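Local coordinates for putative HMP/thiamine permease protein YkoE (Bacillus subtilis, PDB 5EDL) that probably serves as the substrate-binding S component of an energy-coupling factor transporter that carries thiamine or its hydroxymethylpyrimidine precursor across the membrane, at residues G159-G162 / K163-D167; W2-K5 / E6-M10; S168-T172 / G173-G177. All coordinates share one frame; numbering follows the deposited sequence.

Contact 1. Residues G159-G162 / K163-D167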
# COMPACT_ATOMS: atom_id res chain seq x y z
N GLY A 159 3.86 4.90 -0.52
CA GLY A 159 4.67 5.32 0.62
C GLY A 159 4.32 6.70 1.15
O GLY A 159 3.90 6.85 2.30
N LEU A 160 4.49 7.73 0.33
CA LEU A 160 4.24 9.10 0.76
C LEU A 160 2.74 9.39 0.98
O LEU A 160 2.36 9.95 2.01
CB LEU A 160 4.80 10.09 -0.27
CG LEU A 160 4.61 11.58 0.07
CD1 LEU A 160 5.36 11.95 1.35
CD2 LEU A 160 5.09 12.46 -1.07
N LEU A 161 1.91 9.01 0.02
CA LEU A 161 0.48 9.24 0.13
C LEU A 161 -0.13 8.41 1.26
O LEU A 161 -1.06 8.85 1.93
CB LEU A 161 -0.22 8.93 -1.19
CG LEU A 161 -1.73 9.21 -1.17
CD1 LEU A 161 -1.98 10.70 -0.89
CD2 LEU A 161 -2.42 8.76 -2.47
N GLY A 162 0.41 7.22 1.47
CA GLY A 162 -0.03 6.35 2.55
C GLY A 162 0.27 6.96 3.91
O GLY A 162 -0.55 6.90 4.82
N LYS A 163 1.45 7.56 4.04
CA LYS A 163 1.80 8.24 5.28
C LYS A 163 0.89 9.45 5.51
O LYS A 163 0.41 9.66 6.62
CB LYS A 163 3.27 8.69 5.27
CG LYS A 163 3.68 9.50 6.51
CD LYS A 163 5.18 9.81 6.52
CE LYS A 163 5.63 10.40 7.88
NZ LYS A 163 5.00 11.70 8.16
N ALA A 164 0.66 10.23 4.46
CA ALA A 164 -0.22 11.40 4.53
C ALA A 164 -1.65 11.04 4.95
O ALA A 164 -2.23 11.70 5.81
CB ALA A 164 -0.23 12.14 3.20
N VAL A 165 -2.22 10.02 4.33
CA VAL A 165 -3.54 9.57 4.70
C VAL A 165 -3.59 9.14 6.18
O VAL A 165 -4.49 9.52 6.93
CB VAL A 165 -4.00 8.40 3.82
CG1 VAL A 165 -5.30 7.80 4.35
CG2 VAL A 165 -4.14 8.87 2.35
N SER A 166 -2.60 8.34 6.58
CA SER A 166 -2.52 7.80 7.93
C SER A 166 -2.41 8.91 8.97
O SER A 166 -3.12 8.90 9.97
CB SER A 166 -1.33 6.85 8.06
OG SER A 166 -1.45 5.75 7.16
N ASP A 167 -1.52 9.86 8.70
CA ASP A 167 -1.31 11.01 9.57
C ASP A 167 -2.61 11.81 9.72
O ASP A 167 -2.98 12.21 10.84
CB ASP A 167 -0.19 11.92 9.03
CG ASP A 167 1.20 11.33 9.22
OD1 ASP A 167 1.33 10.35 9.99
OD2 ASP A 167 2.17 11.85 8.62

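Contact 2. Residues W2-K5 / E6-M10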
# COMPACT_ATOMS: atom_id res chain seq x y z
N TRP A 2 -0.80 -8.76 18.30
CA TRP A 2 -2.00 -8.10 17.79
C TRP A 2 -3.16 -8.08 18.78
O TRP A 2 -3.40 -9.03 19.51
CB TRP A 2 -2.47 -8.79 16.50
CG TRP A 2 -1.66 -8.48 15.30
CD1 TRP A 2 -0.41 -8.94 15.01
CD2 TRP A 2 -2.05 -7.66 14.19
NE1 TRP A 2 0.01 -8.44 13.80
CE2 TRP A 2 -0.99 -7.65 13.27
CE3 TRP A 2 -3.21 -6.92 13.89
CZ2 TRP A 2 -1.04 -6.94 12.07
CZ3 TRP A 2 -3.26 -6.22 12.69
CH2 TRP A 2 -2.18 -6.23 11.80
N LYS A 3 -3.90 -6.97 18.77
CA LYS A 3 -5.13 -6.85 19.54
C LYS A 3 -6.32 -6.99 18.61
O LYS A 3 -6.21 -6.73 17.42
CB LYS A 3 -5.19 -5.50 20.26
CG LYS A 3 -3.98 -5.18 21.12
CD LYS A 3 -4.11 -3.81 21.77
CE LYS A 3 -2.99 -3.57 22.78
NZ LYS A 3 -2.77 -2.12 23.00
N VAL A 4 -7.45 -7.41 19.17
CA VAL A 4 -8.68 -7.59 18.42
C VAL A 4 -9.00 -6.32 17.65
O VAL A 4 -9.23 -6.37 16.44
CB VAL A 4 -9.87 -7.94 19.34
CG1 VAL A 4 -11.18 -7.88 18.57
CG2 VAL A 4 -9.65 -9.31 19.96
N LYS A 5 -8.98 -5.19 18.35
CA LYS A 5 -9.28 -3.91 17.73
C LYS A 5 -8.36 -3.59 16.54
O LYS A 5 -8.79 -2.97 15.58
CB LYS A 5 -9.20 -2.78 18.76
CG LYS A 5 -7.83 -2.58 19.40
CD LYS A 5 -7.89 -1.53 20.50
CE LYS A 5 -6.53 -1.25 21.11
NZ LYS A 5 -6.61 -0.31 22.29
N GLU A 6 -7.11 -4.03 16.60
CA GLU A 6 -6.18 -3.77 15.49
C GLU A 6 -6.54 -4.63 14.28
O GLU A 6 -6.52 -4.16 13.14
CB GLU A 6 -4.74 -4.03 15.92
CG GLU A 6 -4.22 -3.00 16.94
CD GLU A 6 -2.95 -3.46 17.64
OE1 GLU A 6 -2.74 -4.68 17.75
OE2 GLU A 6 -2.16 -2.60 18.07
N ILE A 7 -6.87 -5.90 14.53
CA ILE A 7 -7.31 -6.79 13.47
C ILE A 7 -8.56 -6.17 12.83
O ILE A 7 -8.65 -6.06 11.61
CB ILE A 7 -7.58 -8.23 14.01
CG1 ILE A 7 -6.26 -8.87 14.46
CG2 ILE A 7 -8.22 -9.09 12.93
CD1 ILE A 7 -6.43 -10.17 15.23
N VAL A 8 -9.48 -5.71 13.67
CA VAL A 8 -10.71 -5.08 13.18
C VAL A 8 -10.48 -3.79 12.39
O VAL A 8 -11.07 -3.62 11.32
CB VAL A 8 -11.67 -4.76 14.34
CG1 VAL A 8 -12.89 -4.01 13.83
CG2 VAL A 8 -12.10 -6.04 15.05
N ILE A 9 -9.65 -2.88 12.90
CA ILE A 9 -9.40 -1.62 12.19
C ILE A 9 -8.67 -1.87 10.86
O ILE A 9 -8.91 -1.17 9.87
CB ILE A 9 -8.56 -0.63 13.03
CG1 ILE A 9 -8.30 0.64 12.22
CG2 ILE A 9 -7.23 -1.22 13.41
CD1 ILE A 9 -7.31 1.56 12.86
N MET A 10 -7.79 -2.86 10.86
CA MET A 10 -7.08 -3.21 9.65
C MET A 10 -8.07 -3.65 8.57
O MET A 10 -7.94 -3.28 7.41
CB MET A 10 -6.04 -4.30 9.91
CG MET A 10 -5.31 -4.69 8.64
SD MET A 10 -4.16 -6.04 8.77
CE MET A 10 -5.17 -7.34 9.48

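Contact 3. Residues S168-T172 / G173-G177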
# COMPACT_ATOMS: atom_id res chain seq x y z
N SER A 168 -3.29 12.04 8.59
CA SER A 168 -4.57 12.75 8.60
C SER A 168 -5.58 12.05 9.49
O SER A 168 -6.28 12.69 10.26
CB SER A 168 -5.13 12.88 7.18
OG SER A 168 -4.30 13.69 6.37
N LEU A 169 -5.66 10.73 9.39
CA LEU A 169 -6.54 9.95 10.26
C LEU A 169 -6.12 10.10 11.73
O LEU A 169 -6.96 10.31 12.60
CB LEU A 169 -6.54 8.48 9.85
CG LEU A 169 -7.36 8.14 8.60
CD1 LEU A 169 -7.00 6.76 8.06
CD2 LEU A 169 -8.86 8.23 8.89
N ALA A 170 -4.82 9.97 11.99
CA ALA A 170 -4.30 10.11 13.35
C ALA A 170 -4.73 11.42 14.00
O ALA A 170 -5.05 11.45 15.18
CB ALA A 170 -2.79 10.00 13.36
N TYR A 171 -4.74 12.49 13.21
CA TYR A 171 -5.16 13.80 13.69
C TYR A 171 -6.66 13.87 14.04
O TYR A 171 -7.08 14.80 14.73
CB TYR A 171 -4.83 14.88 12.65
CG TYR A 171 -3.34 15.13 12.42
CD1 TYR A 171 -2.46 15.26 13.48
CD2 TYR A 171 -2.83 15.24 11.13
CE1 TYR A 171 -1.11 15.50 13.27
CE2 TYR A 171 -1.48 15.46 10.91
CZ TYR A 171 -0.62 15.59 11.98
OH TYR A 171 0.72 15.81 11.77
N THR A 172 -7.47 12.92 13.59
CA THR A 172 -8.90 12.94 13.94
C THR A 172 -9.14 12.37 15.33
O THR A 172 -10.19 12.59 15.94
CB THR A 172 -9.78 12.15 12.92
OG1 THR A 172 -9.46 10.75 12.95
CG2 THR A 172 -9.59 12.68 11.50
N GLY A 173 -8.16 11.63 15.84
CA GLY A 173 -8.27 10.98 17.14
C GLY A 173 -8.65 9.50 17.04
O GLY A 173 -8.59 8.77 18.03
N VAL A 174 -9.01 9.05 15.85
CA VAL A 174 -9.61 7.73 15.72
C VAL A 174 -8.57 6.61 15.84
O VAL A 174 -8.92 5.44 16.04
CB VAL A 174 -10.36 7.59 14.38
CG1 VAL A 174 -9.38 7.40 13.22
CG2 VAL A 174 -11.36 6.44 14.45
N LEU A 175 -7.30 6.98 15.73
CA LEU A 175 -6.21 6.01 15.83
C LEU A 175 -5.55 6.00 17.21
O LEU A 175 -4.44 5.52 17.35
CB LEU A 175 -5.15 6.30 14.76
CG LEU A 175 -5.65 6.33 13.31
CD1 LEU A 175 -4.48 6.31 12.34
CD2 LEU A 175 -6.58 5.17 13.05
N ASN A 176 -6.23 6.54 18.23
CA ASN A 176 -5.61 6.68 19.54
C ASN A 176 -5.28 5.35 20.20
O ASN A 176 -4.41 5.28 21.05
CB ASN A 176 -6.52 7.50 20.47
CG ASN A 176 -6.23 8.98 20.38
OD1 ASN A 176 -5.44 9.41 19.54
ND2 ASN A 176 -6.86 9.77 21.25
N GLY A 177 -5.97 4.29 19.79
CA GLY A 177 -5.65 2.96 20.27
C GLY A 177 -4.45 2.31 19.58
O GLY A 177 -3.96 1.28 20.04
O HOH W 1 -5.64 9.10 16.45

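Contact 1. Residues G159-G162 / K163-D167
Ser166 folds its hydroxyl back onto the carbonyl of Gly162, one turn earlier: OG turns beside its own backbone N (chi1 -61°) and donates to Gly162 O at 2.8 Å. The same oxygen takes the helical bond from Ser166 N at 3.1 Å, and the two donors arrive from opposite faces of the carbonyl plane. Val165 turns CG2 to the preceding turn, but only in packing. This methyl comes to 3.1 Å from Leu161 O and to 4.3 Å from Leu161 CG. All this is the i to i+4 spacing of a regular alpha-helix, here within helix 140-170, residues 141-161 of which are predicted to span the membrane. Lys163 spans the next turn: its chain leaves extended and bends only at the last torsion (chi4 -64°), which brings NZ to the syn lone pair of Asp167 OD2 at 2.9 Å in a salt bridge. Asp167 OD1 is held by the hydroxyl of Tyr56, fixing the carboxylate at both oxygens. Ser166 also packs on Ile53 and Tyr56 of helix 49-58, while Leu160 touches Leu111 and Met115 of helix 111-132.

Contact 2. Residues W2-K5 / E6-M10
Glu6 OE1 has two partners: Lys3 N donates to it at 2.8 Å, and Lys60 NZ, from outside these segments, forms a salt bridge with it. Lys3 is the N-cap residue of helix 4-35, the first transmembrane helix by prediction, and the bond from its amide to a Glu three places on is that of a capping box, without the reciprocal side-chain bond because the N-cap residue is a lysine. The amide meets OE1 on the anti side, 32° out of the carboxylate plane. Glu6 reaches back because CG lies beside its own backbone N (chi1 -69°) and the chain beyond is extended. Lys3 O in turn accepts the first full helical bond, from Ile7 N at 3.1 Å, and a weak one from Glu6 N.

Trp2, just ahead of the cap, folds its indole back along the first turn. The benzo part does the touching: CE3 lies 3.7 Å from Ile7 CG1 and 3.8 Å from Glu6 CB, and the ring stands steeply to the Glu6 carboxylate, their planes 78° apart. NE1, in the five-membered ring, donates to Pro61 O, so the indole is held by a polar bond as well as by packing. Val4 CG1 and Val8 CG2 meet more loosely, at 4.1 Å. Met10 adds a Met-aromatic contact one turn on from Glu6, its side chain crossing that of Trp2 at about a right angle; SD sits obliquely to the six-membered ring, 4.8 Å from the centroid and 3.6 Å from Trp2 CH2.

Contact 3. Residues S168-T172 / G173-G177
Helix 140-170 runs out here into two successive type I turns, Ala170 to Gly173 and Gly173 to Asn176, which share Gly173. That glycine leaves helical geometry with a positive phi of 99°, where a CB would press against the carbonyl oxygen of Thr172. Its N donates to Ala170 O at 3.2 Å. Leu169 O, next to it in the chain, takes two bonds from a single residue: Thr172 N and Thr172 OG1, the latter at 2.6 Å, in the carbonyl plane and on a lone pair.

Thr172 sets OG1 between its backbone N and carbonyl carbon (chi1 65°), which turns the hydroxyl back to that oxygen and leaves it placed to accept a weak bond from Val174 N. Val174 runs alongside, pointing the same way, with CG1 at 3.4 Å from Thr172 OG1. Leu175 returns toward the helix end: CD1 lies over the backbone of Ala170, 3.7 Å from its N, and touches Leu169 CB at 3.9 Å. A water ties the turn together. It donates to Ala170 O at 2.7 Å and to Asn176 OD1, and accepts a weak bond from Leu175 N, bridging helix end and loop where no direct bond joins Ala170 to either residue.

The loop leads directly into helix 179-192, which packs back against this corner: Ala170 and Leu175 both rest on Leu180, and Tyr171 touches Leu184 and Arg188.

In the fold
Contacts 1 and 3 follow each other on helix 140-170, their centres 13 Å apart, and meet where Ser166 O lies 3.8 Å from Leu175 CD1. The same leucine reaches contact 2 with its other methyl, Leu175 CD2 standing 3.7 Å from Ile9 CD1, so the loop of contact 3 bridges the start of helix 4-35 and the end of helix 140-170. Contacts 1 and 2 do not touch; their nearest atoms are about 9 Å apart. None of the three supplies a residue of the thiamine pocket, although helices 4-35 and 140-170 contribute Tyr21, Thr25 and Arg150 to it. The side chain of Trp2 in contact 2 is about 7 Å from a bound MPG lipid, an octadecenyl ester of dihydroxypropanoic acid.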